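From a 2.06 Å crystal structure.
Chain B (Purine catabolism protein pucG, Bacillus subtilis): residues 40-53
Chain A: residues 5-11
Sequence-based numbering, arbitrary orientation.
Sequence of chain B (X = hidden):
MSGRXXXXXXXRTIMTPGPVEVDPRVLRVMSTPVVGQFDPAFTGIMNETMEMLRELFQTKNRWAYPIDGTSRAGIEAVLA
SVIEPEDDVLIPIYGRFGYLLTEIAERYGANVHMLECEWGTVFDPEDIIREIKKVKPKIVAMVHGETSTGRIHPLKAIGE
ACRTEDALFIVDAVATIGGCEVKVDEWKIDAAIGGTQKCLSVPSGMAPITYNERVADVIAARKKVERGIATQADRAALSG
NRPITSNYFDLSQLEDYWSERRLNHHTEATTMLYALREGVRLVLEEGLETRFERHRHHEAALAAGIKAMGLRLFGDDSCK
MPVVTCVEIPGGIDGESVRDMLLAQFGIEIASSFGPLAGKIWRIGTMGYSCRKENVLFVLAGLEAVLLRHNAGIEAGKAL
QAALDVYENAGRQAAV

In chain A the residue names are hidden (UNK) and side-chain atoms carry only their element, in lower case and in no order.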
# COMPACT_ATOMS: atom_id res chain seq x y z
N PRO B 40 15.80 -1.63 15.20
CA PRO B 40 16.03 -3.08 15.37
C PRO B 40 14.78 -3.84 15.71
O PRO B 40 14.58 -4.96 15.23
CB PRO B 40 17.03 -3.16 16.57
CG PRO B 40 17.70 -1.87 16.56
CD PRO B 40 16.67 -0.84 16.07
N ALA B 41 13.86 -3.22 16.44
CA ALA B 41 12.58 -3.92 16.63
C ALA B 41 11.89 -4.21 15.31
O ALA B 41 11.22 -5.27 15.14
CB ALA B 41 11.65 -3.15 17.58
N PHE B 42 12.03 -3.29 14.36
CA PHE B 42 11.32 -3.44 13.10
C PHE B 42 11.99 -4.49 12.28
O PHE B 42 11.31 -5.28 11.66
CB PHE B 42 11.25 -2.14 12.29
CG PHE B 42 10.03 -2.09 11.36
CD1 PHE B 42 8.75 -2.15 11.89
CD2 PHE B 42 10.19 -2.05 10.00
CE1 PHE B 42 7.63 -2.14 11.05
CE2 PHE B 42 9.12 -1.96 9.16
CZ PHE B 42 7.84 -2.05 9.65
N THR B 43 13.31 -4.46 12.23
CA THR B 43 14.09 -5.46 11.44
C THR B 43 13.82 -6.89 12.01
O THR B 43 13.66 -7.81 11.26
CB THR B 43 15.61 -5.10 11.34
OG1 THR B 43 16.05 -4.70 12.59
CG2 THR B 43 15.90 -3.83 10.52
N GLY B 44 13.64 -7.04 13.31
CA GLY B 44 13.28 -8.36 13.90
C GLY B 44 11.88 -8.80 13.44
O GLY B 44 11.65 -9.97 13.07
N ILE B 45 10.94 -7.87 13.40
CA ILE B 45 9.62 -8.19 12.87
C ILE B 45 9.71 -8.63 11.42
O ILE B 45 9.10 -9.65 11.04
CB ILE B 45 8.62 -7.02 13.05
CG1 ILE B 45 8.35 -6.80 14.56
CG2 ILE B 45 7.31 -7.30 12.24
CD1 ILE B 45 7.79 -5.33 14.94
N MET B 46 10.51 -7.91 10.63
CA MET B 46 10.68 -8.21 9.19
C MET B 46 11.22 -9.63 9.00
O MET B 46 10.72 -10.42 8.15
CB MET B 46 11.65 -7.23 8.48
CG MET B 46 11.03 -5.76 8.28
SD MET B 46 12.16 -4.40 7.64
CE MET B 46 12.41 -4.94 5.93
N ASN B 47 12.29 -9.91 9.75
CA ASN B 47 12.90 -11.20 9.65
C ASN B 47 11.96 -12.36 9.98
O ASN B 47 11.99 -13.37 9.28
CB ASN B 47 14.18 -11.26 10.49
CG ASN B 47 15.28 -10.36 9.91
OD1 ASN B 47 15.22 -9.92 8.74
ND2 ASN B 47 16.27 -10.07 10.73
N GLU B 48 11.16 -12.21 11.04
CA GLU B 48 10.24 -13.27 11.46
C GLU B 48 9.08 -13.46 10.46
O GLU B 48 8.64 -14.61 10.13
CB GLU B 48 9.67 -12.95 12.87
CG GLU B 48 9.04 -14.17 13.47
CD GLU B 48 8.81 -14.02 14.94
OE1 GLU B 48 9.04 -12.86 15.48
OE2 GLU B 48 8.42 -15.06 15.54
N THR B 49 8.59 -12.33 9.99
CA THR B 49 7.61 -12.32 8.96
C THR B 49 8.13 -13.11 7.69
O THR B 49 7.40 -13.95 7.15
CB THR B 49 7.09 -10.94 8.60
OG1 THR B 49 6.64 -10.28 9.79
CG2 THR B 49 5.91 -11.06 7.63
N MET B 50 9.37 -12.89 7.28
CA MET B 50 9.91 -13.69 6.13
C MET B 50 9.91 -15.22 6.41
O MET B 50 9.52 -15.99 5.50
CB MET B 50 11.31 -13.24 5.68
CG MET B 50 11.35 -11.77 5.15
SD MET B 50 13.00 -11.28 4.63
CE MET B 50 13.11 -11.94 2.91
N GLU B 51 10.33 -15.65 7.61
CA GLU B 51 10.27 -17.08 8.00
C GLU B 51 8.84 -17.65 7.98
O GLU B 51 8.61 -18.80 7.61
CB GLU B 51 10.77 -17.34 9.42
CG GLU B 51 12.14 -16.87 9.82
CD GLU B 51 12.43 -17.28 11.27
OE1 GLU B 51 11.55 -17.12 12.16
OE2 GLU B 51 13.55 -17.81 11.49
N MET B 52 7.90 -16.88 8.48
CA MET B 52 6.52 -17.33 8.52
C MET B 52 5.95 -17.43 7.09
O MET B 52 5.16 -18.35 6.79
CB MET B 52 5.68 -16.45 9.46
CG MET B 52 6.05 -16.66 11.00
SD MET B 52 4.69 -15.91 11.95
CE MET B 52 4.99 -14.19 11.54
N LEU B 53 6.37 -16.51 6.22
CA LEU B 53 5.92 -16.55 4.82
C LEU B 53 6.45 -17.79 4.04
O LEU B 53 5.74 -18.36 3.20
CB LEU B 53 6.21 -15.22 4.09
CG LEU B 53 5.39 -14.03 4.59
CD1 LEU B 53 5.85 -12.82 3.82
CD2 LEU B 53 3.86 -14.29 4.37
N UNK A 5 4.26 -15.21 22.18
CA UNK A 5 4.68 -15.09 20.76
C UNK A 5 3.84 -13.97 20.05
O UNK A 5 4.21 -13.55 18.95
c UNK A 5 5.73 -16.68 19.07
c UNK A 5 6.17 -17.46 16.42
n UNK A 5 6.29 -18.40 17.37
n UNK A 5 6.43 -17.73 15.13
c UNK A 5 4.65 -16.50 20.08
n UNK A 5 5.78 -16.24 16.77
c UNK A 5 6.01 -18.18 18.80
N UNK A 6 2.79 -13.43 20.71
CA UNK A 6 2.14 -12.14 20.34
C UNK A 6 3.19 -11.01 20.17
O UNK A 6 4.23 -11.04 20.78
o UNK A 6 -0.44 -10.37 23.35
c UNK A 6 1.07 -11.64 21.36
c UNK A 6 0.62 -10.93 23.77
o UNK A 6 1.00 -10.87 24.95
c UNK A 6 1.50 -11.73 22.84
N UNK A 7 2.87 -10.04 19.32
CA UNK A 7 3.80 -8.95 19.04
C UNK A 7 4.15 -8.23 20.33
O UNK A 7 3.28 -7.99 21.18
c UNK A 7 3.14 -7.96 18.09
c UNK A 7 3.18 -5.71 17.08
c UNK A 7 4.02 -6.85 17.59
c UNK A 7 4.84 -7.40 16.48
N UNK A 8 5.41 -7.92 20.47
CA UNK A 8 5.91 -7.09 21.59
C UNK A 8 6.95 -6.13 21.04
O UNK A 8 7.98 -6.54 20.48
c UNK A 8 6.51 -7.97 22.73
s UNK A 8 7.00 -6.97 24.24
N UNK A 9 6.75 -4.86 21.33
CA UNK A 9 7.49 -3.82 20.69
C UNK A 9 7.74 -2.69 21.74
O UNK A 9 6.84 -2.40 22.55
o UNK A 9 7.29 -3.12 18.25
c UNK A 9 6.57 -3.48 19.44
c UNK A 9 5.41 -2.62 19.75
N UNK A 10 8.96 -2.06 21.76
CA UNK A 10 9.21 -0.98 22.73
C UNK A 10 8.42 0.25 22.38
O UNK A 10 7.95 0.38 21.23
c UNK A 10 10.74 -0.71 22.58
c UNK A 10 10.09 -2.21 20.82
c UNK A 10 10.99 -1.01 21.14
N UNK A 11 8.18 1.14 23.35
CA UNK A 11 7.57 2.41 23.00
C UNK A 11 8.66 3.44 22.74
O UNK A 11 9.38 3.83 23.67
c UNK A 11 5.39 2.11 24.46
c UNK A 11 6.60 2.94 24.09
c UNK A 11 4.43 2.02 23.29
c UNK A 11 4.69 2.75 25.70

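Position 5 of chain A has seven side-chain atoms beyond CA: three carbons in a row, a nitrogen, then a carbon carrying two more nitrogens. That planar end group is a guanidinium, and it reaches the acidic side chain of Glu B48. The residue is Arg A5. NH1 of Arg A5 lies 3.1 Å from OE2 of Glu B48, a salt bridge. The oxygen sits over one face of the guanidinium, well out of its plane, so no N-H points at it and the attraction is one of charge. NH2 of Arg A5 is 4.1 Å from SD of Met B52.

Position 6 has three carbons, the third carrying two oxygens. This carboxylate marks Glu A6. It is out of reach of the helix, and it touches a crystal neighbour.

Position 7 has four carbons, forked at the second. One tip of the fork rests on Ile B45. This is Leu A7. CD1 of Leu A7 lies 3.9 Å from CD1 of Ile B45, an apolar contact.

Position 8 has one carbon and then one sulfur. This is Cys A8. Its CB points away from the helix, and its side chain makes no contact there.

Position 9 has one carbon carrying one oxygen and one carbon. The branch lies near Ile B45 and Ala B41. The residue is Thr A9. Its OG1 is 4.0 Å from CD1 of Ile B45. This hydroxyl is buried by the contact and has no polar partner in the model.

Position 10 has three carbons that close a ring onto the backbone nitrogen. That ring lies against Ala B41 and identifies Pro A10. CD of Pro A10 is 3.7 Å from CB of Ala B41.

Position 11 has four carbons, forked at the second. It is Leu A11, and it is out of reach of the helix.

The contact joins two copies of one protein. Chain A, without regular helix or strand here, meets a helix of chain B. Ala B41, Ile B45, Glu B48 and Met B52 follow one another at steps of three or four residues, so they share one side of that helix, and all four point toward chain A. Small apolar contacts form near Ala B41 and Ile B45, and the charged pair lies further along. No hydrogen bond crosses between the stretches. The buried surface is modest, 265 Å² in total.

Chain A (5-11) RELCTPL
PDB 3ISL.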